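Local coordinates for putative cytoplasmic protein (Salmonella enterica subsp. enterica serovar Typhimurium, PDB 4J32) that probably hydrolyses bacterial cell-wall peptidoglycan as the type VI secretion amidase effector Tae4, a papain-like NlpC/P60 cysteine peptidase, and is bound here by the immunity protein Tai4, at residues Asn20-Ala25 against Asn66-Pro71; Arg27-Ser32 against Ser38-Asn43; Asp95-Leu100 against Val127-Gly132. All blocks are in the same frame, centred on the assembly; numbering follows the deposited sequence. Where two conformers were deposited one is given.

Interaction 1 (Asn20-Ala25 against Asn66-Pro71); sequences NEAWLA and NATGFP
The side of helix 19-28 packs on the C-terminal end of helix 57-67 in the helical part of this papain-like fold: Glu-21, Ala-22 and Ala-25 meet Ala-67 and Thr-68, the first residue past that end, and two waters bridge Glu-21 to the carbonyls of Ala-67 and Thr-68. The evidence for close packing is the methyl of Thr-68. Its CG2 lies 3.6 Å from the backbone O of Glu-21 and 3.8 Å from the CB of the same residue, and it also reaches Ala-22. The torsion that sends CG2 across (chi1 55°) turns OG1 back toward its own helix, where it hydrogen-bonds the O of Val-64; the threonine thus offers carbon to helix 19-28 and satisfies its hydroxyl at home. Further along the helix, Ala-25 CB meets Ala-67 CB at 3.8 Å, a methyl pair that lets the backbones come near, Ala-25 CA standing 6.4 Å from Ala-67 CA. The polar half is indirect. Glu-21 runs out extended beyond CG, and each carboxylate oxygen accepts from a different water: the one on OE1 (2.9 Å) donates also to Thr-68 O, the one on OE2 (2.8 Å) to Ala-67 O. Carboxylate and carbonyl oxygens are both acceptors, so each water bridges them by donating one hydrogen to either end. OE1 is further bonded to Ser-18 OG. The OE1-bound water also sits in the ring plane of Phe-70, at its edge. Behind the contact, Ala-22 rests on Val-64 of helix 57-67 and Leu-142 of strand 138-143, while Ala-25 touches Tyr-63.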
ATOM      1  N   ASN A  20      41.846 -16.731  -1.406  1.00 20.39           N
ATOM      2  CA  ASN A  20      41.904 -16.642   0.069  1.00 21.23           C
ATOM      3  C   ASN A  20      41.559 -15.255   0.581  1.00 21.43           C
ATOM      4  O   ASN A  20      40.785 -15.114   1.538  1.00 20.24           O
ATOM      5  CB  ASN A  20      43.279 -17.063   0.591  1.00 22.69           C
ATOM      6  CG  ASN A  20      43.440 -18.571   0.612  1.00 25.97           C
ATOM      7  OD1 ASN A  20      42.480 -19.294   0.908  1.00 28.60           O
ATOM      8  ND2 ASN A  20      44.639 -19.056   0.284  1.00 22.11           N
ATOM      9  N   GLU A  21      42.118 -14.218  -0.052  1.00 21.67           N
ATOM     10  CA  GLU A  21      41.800 -12.849   0.404  1.00 21.33           C
ATOM     11  C   GLU A  21      40.340 -12.472   0.121  1.00 20.42           C
ATOM     12  O   GLU A  21      39.723 -11.740   0.893  1.00 19.63           O
ATOM     13  CB  GLU A  21      42.725 -11.821  -0.224  1.00 22.29           C
ATOM     14  CG  GLU A  21      44.156 -11.905   0.241  1.00 23.63           C
ATOM     15  CD  GLU A  21      45.017 -10.909  -0.489  1.00 26.76           C
ATOM     16  OE1 GLU A  21      45.544 -11.289  -1.553  1.00 26.48           O
ATOM     17  OE2 GLU A  21      45.143  -9.755   0.001  1.00 29.64           O
ATOM     18  N   ALA A  22      39.807 -12.938  -1.002  1.00 19.58           N
ATOM     19  CA  ALA A  22      38.410 -12.643  -1.356  1.00 18.45           C
ATOM     20  C   ALA A  22      37.448 -13.289  -0.375  1.00 18.63           C
ATOM     21  O   ALA A  22      36.490 -12.659   0.065  1.00 17.59           O
ATOM     22  CB  ALA A  22      38.124 -13.114  -2.781  1.00 17.92           C
ATOM     23  N   TRP A  23      37.734 -14.537  -0.005  1.00 19.36           N
ATOM     24  CA  TRP A  23      36.882 -15.322   0.904  1.00 20.20           C
ATOM     25  C   TRP A  23      36.894 -14.721   2.300  1.00 20.26           C
ATOM     26  O   TRP A  23      35.832 -14.595   2.957  1.00 19.57           O
ATOM     27  CB  TRP A  23      37.368 -16.775   0.943  1.00 21.14           C
ATOM     28  CG  TRP A  23      36.361 -17.769   1.520  1.00 23.51           C
ATOM     29  CD1 TRP A  23      36.348 -18.286   2.793  1.00 24.22           C
ATOM     30  CD2 TRP A  23      35.233 -18.350   0.839  1.00 21.07           C
ATOM     31  NE1 TRP A  23      35.298 -19.162   2.939  1.00 24.47           N
ATOM     32  CE2 TRP A  23      34.597 -19.224   1.758  1.00 23.41           C
ATOM     33  CE3 TRP A  23      34.717 -18.243  -0.468  1.00 20.76           C
ATOM     34  CZ2 TRP A  23      33.448 -19.972   1.422  1.00 22.39           C
ATOM     35  CZ3 TRP A  23      33.567 -18.999  -0.805  1.00 21.48           C
ATOM     36  CH2 TRP A  23      32.958 -19.855   0.146  1.00 20.22           C
ATOM     37  N   LEU A  24      38.090 -14.342   2.766  1.00 19.75           N
ATOM     38  CA  LEU A  24      38.217 -13.650   4.039  1.00 21.30           C
ATOM     39  C   LEU A  24      37.417 -12.341   4.041  1.00 20.16           C
ATOM     40  O   LEU A  24      36.709 -12.021   5.007  1.00 20.79           O
ATOM     41  CB  LEU A  24      39.713 -13.359   4.305  1.00 21.46           C
ATOM     42  CG  LEU A  24      40.178 -12.606   5.539  1.00 25.11           C
ATOM     43  CD1 LEU A  24      41.690 -12.862   5.687  1.00 27.29           C
ATOM     44  CD2 LEU A  24      39.882 -11.098   5.492  1.00 25.80           C
ATOM     45  N   ALA A  25      37.574 -11.547   2.999  1.00 19.53           N
ATOM     46  CA  ALA A  25      36.910 -10.232   2.970  1.00 19.44           C
ATOM     47  C   ALA A  25      35.372 -10.406   2.948  1.00 19.55           C
ATOM     48  O   ALA A  25      34.641  -9.717   3.653  1.00 19.09           O
ATOM     49  CB  ALA A  25      37.367  -9.437   1.742  1.00 19.07           C
ATOM     50  N   ASN A  66      37.069  -4.114  -3.366  1.00 22.26           N
ATOM     51  CA  ASN A  66      37.752  -2.998  -2.702  1.00 23.29           C
ATOM     52  C   ASN A  66      38.792  -3.481  -1.724  1.00 24.82           C
ATOM     53  O   ASN A  66      39.866  -2.892  -1.631  1.00 26.87           O
ATOM     54  CB  ASN A  66      36.757  -2.056  -2.017  1.00 23.51           C
ATOM     55  CG  ASN A  66      35.950  -1.260  -3.018  1.00 22.98           C
ATOM     56  OD1 ASN A  66      36.449  -0.911  -4.081  1.00 23.86           O
ATOM     57  ND2 ASN A  66      34.693  -0.988  -2.694  1.00 22.18           N
ATOM     58  N   ALA A  67      38.508  -4.589  -1.046  1.00 24.40           N
ATOM     59  CA  ALA A  67      39.390  -5.083   0.025  1.00 26.29           C
ATOM     60  C   ALA A  67      40.614  -5.866  -0.420  1.00 27.47           C
ATOM     61  O   ALA A  67      41.596  -5.975   0.337  1.00 29.46           O
ATOM     62  CB  ALA A  67      38.585  -5.885   1.044  1.00 25.66           C
ATOM     63  N   THR A  68      40.576  -6.392  -1.643  1.00 25.79           N
ATOM     64  CA  THR A  68      41.599  -7.297  -2.129  1.00 26.44           C
ATOM     65  C   THR A  68      42.548  -6.600  -3.102  1.00 27.00           C
ATOM     66  O   THR A  68      43.362  -7.249  -3.712  1.00 28.38           O
ATOM     67  CB  THR A  68      40.980  -8.530  -2.801  1.00 25.20           C
ATOM     68  OG1 THR A  68      40.080  -8.112  -3.847  1.00 22.64           O
ATOM     69  CG2 THR A  68      40.236  -9.381  -1.772  1.00 25.70           C
ATOM     70  N   GLY A  69      42.412  -5.280  -3.249  1.00 27.27           N
ATOM     71  CA  GLY A  69      43.317  -4.517  -4.114  1.00 28.71           C
ATOM     72  C   GLY A  69      42.857  -4.376  -5.559  1.00 28.00           C
ATOM     73  O   GLY A  69      43.670  -4.023  -6.439  1.00 27.71           O
ATOM     74  N   PHE A  70      41.565  -4.640  -5.796  1.00 26.01           N
ATOM     75  CA  PHE A  70      40.930  -4.463  -7.124  1.00 25.92           C
ATOM     76  C   PHE A  70      39.710  -3.543  -7.024  1.00 25.83           C
ATOM     77  O   PHE A  70      38.601  -3.943  -7.390  1.00 25.29           O
ATOM     78  CB  PHE A  70      40.594  -5.830  -7.756  1.00 25.50           C
ATOM     79  CG  PHE A  70      41.804  -6.661  -7.994  1.00 25.97           C
ATOM     80  CD1 PHE A  70      42.444  -6.629  -9.226  1.00 28.07           C
ATOM     81  CD2 PHE A  70      42.371  -7.412  -6.957  1.00 26.64           C
ATOM     82  CE1 PHE A  70      43.609  -7.367  -9.439  1.00 30.55           C
ATOM     83  CE2 PHE A  70      43.546  -8.143  -7.163  1.00 27.48           C
ATOM     84  CZ  PHE A  70      44.165  -8.116  -8.388  1.00 29.11           C
ATOM     85  N   PRO A  71      39.927  -2.301  -6.547  1.00 26.58           N
ATOM     86  CA  PRO A  71      38.809  -1.418  -6.220  1.00 26.31           C
ATOM     87  C   PRO A  71      38.024  -1.021  -7.464  1.00 26.48           C
ATOM     88  O   PRO A  71      38.579  -0.914  -8.573  1.00 27.06           O
ATOM     89  CB  PRO A  71      39.486  -0.196  -5.593  1.00 27.76           C
ATOM     90  CG  PRO A  71      40.860  -0.187  -6.219  1.00 29.40           C
ATOM     91  CD  PRO A  71      41.227  -1.634  -6.343  1.00 27.88           C
TER
HETATM   92  O   HOH W   1      44.308 -10.131  -3.876  1.00 24.21           O
HETATM   93  O   HOH W   2      42.952  -8.364   0.913  1.00 29.49           O

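Interaction 2 (Arg27-Ser32 against Ser38-Asn43); sequences RKVNHS and SIIGGN
Ile-39 reaches across to Lys-28, Val-29 and His-31 and closes a helix-loop-helix corner in the helical part of this papain-like fold, where helix 19-28 gives way to helix 33-40. The first shell is set by the two branches of Ile-39. Its extended CG1-CD1 arm (chi2 163°) carries CD1 to within 3.3 Å of Lys-28 O, a close van der Waals approach of a methyl to a carbonyl oxygen, and to 3.8 Å from His-31 CD2; the isoleucine arm and the histidine side chain meet at about a right angle. The other branch, CG2, faces Val-29 CG1 at 4.1 Å. That same valine methyl touches Ile-40 CD1 at 4.3 Å, so consecutive isoleucines both touch it, Ile-39 at the outer surface and Ile-40 on the buried side.

The next shell explains how the loop holds its course. Asn-30 is the centre of an inverse gamma turn, whose bond from His-31 N to Val-29 O is weak, and Ser-32 is the N-cap of helix 33-40, its OG accepting from Asp-35 N. Arg-60 binds two loop carbonyls, Val-29 O through NE and His-31 O through NH2, tying the corner to helix 57-67. Tyr-63 of that helix lies against both Val-29 and Ile-40, and Ile-59 also meets Ile-40. At the surface His-31, Ser-38 and Ile-39 line a 2-ethoxyethanol pocket together with Asp-35, the ligand being a solvent molecule probably from the crystallisation liquor. Beside the histidine ring, at its edge and in its plane, lies Lys-28 O, 3.4 Å from His-31 CD2.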
ATOM      1  N   ARG A  27      33.530 -12.726   4.257  1.00 20.99           N
ATOM      2  CA  ARG A  27      33.069 -13.040   5.594  1.00 22.77           C
ATOM      3  C   ARG A  27      32.806 -11.798   6.447  1.00 23.25           C
ATOM      4  O   ARG A  27      31.844 -11.778   7.223  1.00 23.98           O
ATOM      5  CB  ARG A  27      34.067 -13.975   6.294  1.00 24.36           C
ATOM      6  CG  ARG A  27      33.605 -14.474   7.655  1.00 25.71           C
ATOM      7  CD  ARG A  27      34.650 -15.366   8.305  1.00 27.81           C
ATOM      8  NE  ARG A  27      34.838 -16.614   7.582  1.00 27.41           N
ATOM      9  CZ  ARG A  27      35.969 -16.973   6.978  1.00 27.05           C
ATOM     10  NH1 ARG A  27      37.041 -16.178   7.027  1.00 25.87           N
ATOM     11  NH2 ARG A  27      36.041 -18.146   6.378  1.00 25.62           N
ATOM     12  N   LYS A  28      33.629 -10.757   6.289  1.00 22.78           N
ATOM     13  CA  LYS A  28      33.485  -9.535   7.101  1.00 24.05           C
ATOM     14  C   LYS A  28      32.126  -8.873   6.885  1.00 23.14           C
ATOM     15  O   LYS A  28      31.645  -8.143   7.750  1.00 23.62           O
ATOM     16  CB  LYS A  28      34.581  -8.510   6.801  1.00 24.07           C
ATOM     17  CG  LYS A  28      36.040  -9.039   6.853  1.00 27.55           C
ATOM     18  CD  LYS A  28      36.374  -9.905   8.060  1.00 29.90           C
ATOM     19  CE  LYS A  28      36.502  -9.119   9.347  1.00 31.88           C
ATOM     20  NZ  LYS A  28      37.030 -10.018  10.446  1.00 32.28           N
ATOM     21  N   VAL A  29      31.542  -9.117   5.719  1.00 22.20           N
ATOM     22  CA  VAL A  29      30.240  -8.527   5.377  1.00 21.42           C
ATOM     23  C   VAL A  29      29.133  -9.557   5.152  1.00 21.33           C
ATOM     24  O   VAL A  29      28.084  -9.217   4.599  1.00 20.86           O
ATOM     25  CB  VAL A  29      30.357  -7.539   4.161  1.00 20.03           C
ATOM     26  CG1 VAL A  29      31.177  -6.305   4.552  1.00 20.85           C
ATOM     27  CG2 VAL A  29      30.965  -8.237   2.912  1.00 19.77           C
ATOM     28  N   ASN A  30      29.366 -10.805   5.569  1.00 22.20           N
ATOM     29  CA  ASN A  30      28.370 -11.862   5.441  1.00 22.54           C
ATOM     30  C   ASN A  30      27.361 -11.795   6.591  1.00 23.45           C
ATOM     31  O   ASN A  30      27.189 -12.732   7.388  1.00 25.16           O
ATOM     32  CB  ASN A  30      29.035 -13.249   5.293  1.00 23.30           C
ATOM     33  CG  ASN A  30      28.044 -14.319   4.879  1.00 26.36           C
ATOM     34  OD1 ASN A  30      27.121 -14.056   4.101  1.00 25.80           O
ATOM     35  ND2 ASN A  30      28.199 -15.520   5.436  1.00 27.68           N
ATOM     36  N   HIS A  31      26.712 -10.640   6.691  1.00 22.44           N
ATOM     37  CA  HIS A  31      25.755 -10.367   7.757  1.00 23.09           C
ATOM     38  C   HIS A  31      24.509  -9.739   7.162  1.00 22.46           C
ATOM     39  O   HIS A  31      24.431  -9.569   5.941  1.00 22.78           O
ATOM     40  CB  HIS A  31      26.374  -9.421   8.793  1.00 23.87           C
ATOM     41  CG  HIS A  31      27.641  -9.954   9.372  1.00 24.98           C
ATOM     42  ND1 HIS A  31      27.650 -10.966  10.307  1.00 26.74           N
ATOM     43  CD2 HIS A  31      28.937  -9.678   9.095  1.00 26.71           C
ATOM     44  CE1 HIS A  31      28.903 -11.257  10.621  1.00 30.50           C
ATOM     45  NE2 HIS A  31      29.702 -10.494   9.895  1.00 28.74           N
ATOM     46  N   SER A  32      23.541  -9.410   8.029  1.00 23.99           N
ATOM     47  CA  SER A  32      22.318  -8.721   7.589  1.00 24.11           C
ATOM     48  C   SER A  32      22.690  -7.438   6.854  1.00 22.51           C
ATOM     49  O   SER A  32      23.728  -6.844   7.137  1.00 22.41           O
ATOM     50  CB  SER A  32      21.399  -8.407   8.771  1.00 24.97           C
ATOM     51  OG  SER A  32      21.905  -7.344   9.582  1.00 26.44           O
ATOM     52  N   SER A  38      26.380  -0.804   8.819  1.00 26.85           N
ATOM     53  CA  SER A  38      27.157  -0.364   9.974  1.00 28.14           C
ATOM     54  C   SER A  38      28.648  -0.551   9.739  1.00 27.57           C
ATOM     55  O   SER A  38      29.464   0.293  10.124  1.00 28.14           O
ATOM     56  CB  SER A  38      26.766  -1.133  11.235  1.00 29.51           C
ATOM     57  OG  SER A  38      25.447  -0.822  11.624  1.00 34.36           O
ATOM     58  N   ILE A  39      28.986  -1.676   9.122  1.00 25.64           N
ATOM     59  CA  ILE A  39      30.358  -2.067   8.863  1.00 25.60           C
ATOM     60  C   ILE A  39      31.019  -1.129   7.853  1.00 25.56           C
ATOM     61  O   ILE A  39      32.166  -0.685   8.066  1.00 26.86           O
ATOM     62  CB  ILE A  39      30.414  -3.551   8.389  1.00 24.63           C
ATOM     63  CG1 ILE A  39      30.055  -4.486   9.563  1.00 26.28           C
ATOM     64  CG2 ILE A  39      31.796  -3.923   7.774  1.00 24.51           C
ATOM     65  CD1 ILE A  39      29.675  -5.902   9.087  1.00 25.70           C
ATOM     66  N   ILE A  40      30.297  -0.811   6.783  1.00 24.57           N
ATOM     67  CA  ILE A  40      30.872  -0.065   5.662  1.00 24.33           C
ATOM     68  C   ILE A  40      30.734   1.448   5.888  1.00 25.19           C
ATOM     69  O   ILE A  40      31.661   2.214   5.577  1.00 26.30           O
ATOM     70  CB  ILE A  40      30.288  -0.525   4.288  1.00 23.25           C
ATOM     71  CG1 ILE A  40      30.619  -2.003   4.033  1.00 22.53           C
ATOM     72  CG2 ILE A  40      30.810   0.367   3.122  1.00 22.68           C
ATOM     73  CD1 ILE A  40      29.937  -2.607   2.796  1.00 21.66           C
ATOM     74  N   GLY A  41      29.597   1.863   6.448  1.00 24.60           N
ATOM     75  CA  GLY A  41      29.377   3.261   6.808  1.00 25.27           C
ATOM     76  C   GLY A  41      29.326   4.156   5.585  1.00 24.46           C
ATOM     77  O   GLY A  41      29.105   3.681   4.473  1.00 22.58           O
ATOM     78  N   GLY A  42      29.550   5.454   5.793  1.00 25.66           N
ATOM     79  CA  GLY A  42      29.467   6.427   4.706  1.00 26.26           C
ATOM     80  C   GLY A  42      28.110   6.407   4.022  1.00 25.23           C
ATOM     81  O   GLY A  42      27.074   6.177   4.673  1.00 24.49           O
ATOM     82  N   ASN A  43      28.100   6.657   2.713  1.00 24.33           N
ATOM     83  CA  ASN A  43      26.849   6.647   1.947  1.00 24.43           C
ATOM     84  C   ASN A  43      26.186   5.274   1.843  1.00 23.14           C
ATOM     85  O   ASN A  43      24.958   5.181   1.745  1.00 23.66           O
ATOM     86  CB  ASN A  43      27.046   7.264   0.561  1.00 24.39           C
ATOM     87  CG  ASN A  43      27.275   8.780   0.625  1.00 27.73           C
ATOM     88  OD1 ASN A  43      27.027   9.414   1.652  1.00 28.84           O
ATOM     89  ND2 ASN A  43      27.735   9.357  -0.478  1.00 29.47           N
TER

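Interaction 3 (Asp95-Leu100 against Val127-Gly132); sequences DMIDYL and VVKGHG
Ile-97 meets Val-127 and Lys-129 in an apolar contact of helix 93-103 on strand 124-131. Between fully hydrophobic side chains, Ile-97 CD1 lies 3.8 Å from Val-127 CG1, with Ile-97 CG1 equally near that methyl, so the valine methyl lies alongside the CG1-CD1 bond. The two side chains cross at a slant. One turn on, Leu-100 CD1 comes to 4.5 Å from Val-127 CG2, a looser touch. Val-127 therefore uses both branches, CG1 for Ile-97 and CG2 for Leu-100; with chi1 at 170°, CG1 is placed opposite the backbone N and CG2 opposite the carbonyl carbon.

A helix laid over an antiparallel sheet is consistent with a papain-like peptidase, and the geometry agrees: the short segments approach to 10.3 Å between axes, with an angle of 128° between their directions. Val-127 and Lys-129, two residues apart, point to the helix, while Val-128 between them faces the other side. On the helix side of the sheet Val-140 of the adjoining strand touches Ile-97, Leu-100 and Val-127, and Trp-171 on the opposite flanking strand touches the latter two.

The aliphatic contact with a charged residue belongs to Lys-129, whose CE lies 3.5 Å from Ile-97 CG2 and whose NZ follows at 3.8 Å from that methyl. Chi4, at 143°, bends the end of the chain there. Toward the end of the strand, His-131 ND1 hydrogen-bonds Glu-166 OE2 of the neighbouring strand 164-172, and Gly-132 N bonds Glu-2 OE2 of the bound immunity protein.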
ATOM      1  N   ASP A  95      24.234  -4.550 -12.366  1.00 20.40           N
ATOM      2  CA  ASP A  95      25.439  -3.731 -12.548  1.00 20.70           C
ATOM      3  C   ASP A  95      26.685  -4.485 -12.116  1.00 19.76           C
ATOM      4  O   ASP A  95      27.701  -4.443 -12.805  1.00 20.56           O
ATOM      5  CB  ASP A  95      25.354  -2.398 -11.779  1.00 20.24           C
ATOM      6  CG  ASP A  95      24.529  -1.353 -12.509  1.00 21.31           C
ATOM      7  OD1 ASP A  95      24.125  -1.582 -13.687  1.00 21.83           O
ATOM      8  OD2 ASP A  95      24.286  -0.286 -11.908  1.00 22.54           O
ATOM      9  N   MET A  96      26.596  -5.212 -11.014  1.00 18.21           N
ATOM     10  CA  MET A  96      27.749  -5.971 -10.530  0.50 17.82           C
ATOM     11  C   MET A  96      28.108  -7.052 -11.527  1.00 18.53           C
ATOM     12  O   MET A  96      29.296  -7.260 -11.837  1.00 18.49           O
ATOM     13  CB  MET A  96      27.495  -6.591  -9.150  0.50 17.05           C
ATOM     14  CG  MET A  96      28.645  -7.520  -8.678  0.50 15.78           C
ATOM     15  SD  MET A  96      30.311  -6.788  -8.686  0.50 14.50           S
ATOM     16  CE  MET A  96      30.181  -5.450  -7.498  0.50 16.03           C
ATOM     17  N   ILE A  97      27.087  -7.724 -12.055  1.00 18.62           N
ATOM     18  CA  ILE A  97      27.307  -8.742 -13.092  1.00 19.49           C
ATOM     19  C   ILE A  97      28.022  -8.138 -14.306  1.00 20.41           C
ATOM     20  O   ILE A  97      29.037  -8.694 -14.783  1.00 21.23           O
ATOM     21  CB  ILE A  97      25.979  -9.432 -13.496  1.00 19.96           C
ATOM     22  CG1 ILE A  97      25.468 -10.254 -12.310  1.00 19.94           C
ATOM     23  CG2 ILE A  97      26.219 -10.372 -14.707  1.00 19.55           C
ATOM     24  CD1 ILE A  97      24.049 -10.847 -12.496  1.00 22.17           C
ATOM     25  N   ASP A  98      27.525  -7.005 -14.789  1.00 20.00           N
ATOM     26  CA  ASP A  98      28.105  -6.364 -15.970  0.50 21.98           C
ATOM     27  C   ASP A  98      29.520  -5.872 -15.691  1.00 21.82           C
ATOM     28  O   ASP A  98      30.405  -5.972 -16.554  1.00 21.82           O
ATOM     29  CB  ASP A  98      27.230  -5.214 -16.451  0.50 23.23           C
ATOM     30  CG  ASP A  98      25.973  -5.688 -17.153  0.50 24.53           C
ATOM     31  OD1 ASP A  98      25.975  -6.782 -17.773  0.50 28.52           O
ATOM     32  OD2 ASP A  98      24.973  -4.947 -17.092  0.50 26.95           O
ATOM     33  N   TYR A  99      29.733  -5.355 -14.473  1.00 20.61           N
ATOM     34  CA  TYR A  99      31.060  -4.888 -14.043  1.00 21.10           C
ATOM     35  C   TYR A  99      32.090  -6.008 -14.142  1.00 21.89           C
ATOM     36  O   TYR A  99      33.184  -5.832 -14.716  1.00 21.73           O
ATOM     37  CB  TYR A  99      31.018  -4.332 -12.600  1.00 20.29           C
ATOM     38  CG  TYR A  99      32.389  -3.880 -12.103  1.00 20.78           C
ATOM     39  CD1 TYR A  99      32.838  -2.566 -12.312  1.00 22.65           C
ATOM     40  CD2 TYR A  99      33.252  -4.779 -11.447  1.00 21.06           C
ATOM     41  CE1 TYR A  99      34.127  -2.149 -11.850  1.00 22.72           C
ATOM     42  CE2 TYR A  99      34.532  -4.377 -11.005  1.00 21.23           C
ATOM     43  CZ  TYR A  99      34.949  -3.067 -11.199  1.00 22.23           C
ATOM     44  OH  TYR A  99      36.198  -2.704 -10.768  1.00 24.95           O
ATOM     45  N   LEU A 100      31.740  -7.169 -13.595  1.00 21.58           N
ATOM     46  CA  LEU A 100      32.650  -8.322 -13.642  1.00 21.66           C
ATOM     47  C   LEU A 100      32.920  -8.796 -15.081  1.00 23.22           C
ATOM     48  O   LEU A 100      34.055  -9.090 -15.416  1.00 23.41           O
ATOM     49  CB  LEU A 100      32.127  -9.463 -12.757  1.00 21.30           C
ATOM     50  CG  LEU A 100      32.052  -9.098 -11.261  1.00 21.33           C
ATOM     51  CD1 LEU A 100      31.082 -10.027 -10.576  1.00 23.17           C
ATOM     52  CD2 LEU A 100      33.409  -9.118 -10.595  1.00 22.42           C
ATOM     53  N   VAL A 127      28.489 -16.256 -10.894  1.00 19.39           N
ATOM     54  CA  VAL A 127      27.266 -15.552 -11.233  1.00 20.63           C
ATOM     55  C   VAL A 127      26.268 -16.585 -11.701  1.00 21.36           C
ATOM     56  O   VAL A 127      26.612 -17.459 -12.498  1.00 20.80           O
ATOM     57  CB  VAL A 127      27.493 -14.502 -12.375  1.00 20.47           C
ATOM     58  CG1 VAL A 127      26.153 -13.939 -12.904  1.00 21.25           C
ATOM     59  CG2 VAL A 127      28.389 -13.364 -11.867  1.00 21.68           C
ATOM     60  N   VAL A 128      25.039 -16.510 -11.179  1.00 21.64           N
ATOM     61  CA  VAL A 128      23.945 -17.313 -11.698  0.50 23.07           C
ATOM     62  C   VAL A 128      22.819 -16.371 -12.124  1.00 23.67           C
ATOM     63  O   VAL A 128      22.410 -15.498 -11.349  1.00 23.92           O
ATOM     64  CB  VAL A 128      23.451 -18.344 -10.649  0.50 23.72           C
ATOM     65  CG1 VAL A 128      22.413 -19.272 -11.242  0.50 23.91           C
ATOM     66  CG2 VAL A 128      24.630 -19.150 -10.064  0.50 24.27           C
ATOM     67  N   LYS A 129      22.362 -16.512 -13.359  1.00 24.61           N
ATOM     68  CA  LYS A 129      21.193 -15.784 -13.828  1.00 25.00           C
ATOM     69  C   LYS A 129      20.084 -16.807 -14.005  1.00 26.16           C
ATOM     70  O   LYS A 129      20.323 -17.946 -14.439  1.00 25.55           O
ATOM     71  CB  LYS A 129      21.465 -15.066 -15.147  1.00 26.83           C
ATOM     72  CG  LYS A 129      22.447 -13.880 -15.040  1.00 28.73           C
ATOM     73  CD  LYS A 129      22.766 -13.379 -16.458  1.00 35.13           C
ATOM     74  CE  LYS A 129      23.747 -12.191 -16.478  1.00 35.74           C
ATOM     75  NZ  LYS A 129      24.707 -12.282 -17.670  1.00 36.82           N
ATOM     76  N   GLY A 130      18.863 -16.413 -13.674  1.00 25.28           N
ATOM     77  CA  GLY A 130      17.743 -17.318 -13.859  1.00 27.07           C
ATOM     78  C   GLY A 130      16.423 -16.623 -13.614  1.00 27.60           C
ATOM     79  O   GLY A 130      16.379 -15.400 -13.383  1.00 27.90           O
ATOM     80  N   HIS A 131      15.359 -17.410 -13.586  1.00 27.89           N
ATOM     81  CA  HIS A 131      14.030 -16.865 -13.335  1.00 29.76           C
ATOM     82  C   HIS A 131      13.412 -17.350 -12.026  1.00 30.19           C
ATOM     83  O   HIS A 131      13.824 -18.369 -11.463  1.00 30.92           O
ATOM     84  CB  HIS A 131      13.104 -17.161 -14.517  1.00 31.25           C
ATOM     85  CG  HIS A 131      12.890 -18.621 -14.792  1.00 35.77           C
ATOM     86  ND1 HIS A 131      13.660 -19.330 -15.689  1.00 39.23           N
ATOM     87  CD2 HIS A 131      11.962 -19.492 -14.326  1.00 39.22           C
ATOM     88  CE1 HIS A 131      13.226 -20.578 -15.752  1.00 41.51           C
ATOM     89  NE2 HIS A 131      12.190 -20.700 -14.941  1.00 41.94           N
ATOM     90  N   GLY A 132      12.412 -16.620 -11.542  1.00 29.47           N
ATOM     91  CA  GLY A 132      11.695 -17.032 -10.341  1.00 29.56           C
ATOM     92  C   GLY A 132      11.821 -16.066  -9.173  1.00 28.34           C
ATOM     93  O   GLY A 132      11.045 -16.160  -8.214  1.00 29.75           O
TER

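In the fold
Interactions 1 and 2 share helix 19-28, one on its early turns and the other where it runs out; their centres are 14 Å apart, and both segments of interaction 2 fall between those of interaction 1 in the sequence. Interaction 3 follows in series and lies across the centre of the chain, about 20 Å from interaction 1 and 21 Å from interaction 2, centre to centre. It touches interaction 1 through Pro-71 O and Tyr-99 OH, 3.7 Å apart, whereas nearest atoms of interactions 2 and 3 stay about 11 Å apart. Phe-70 and Pro-71 share a 2-ethoxyethanol pocket with Thr-103 and Met-104; interaction 2 contributes to two others.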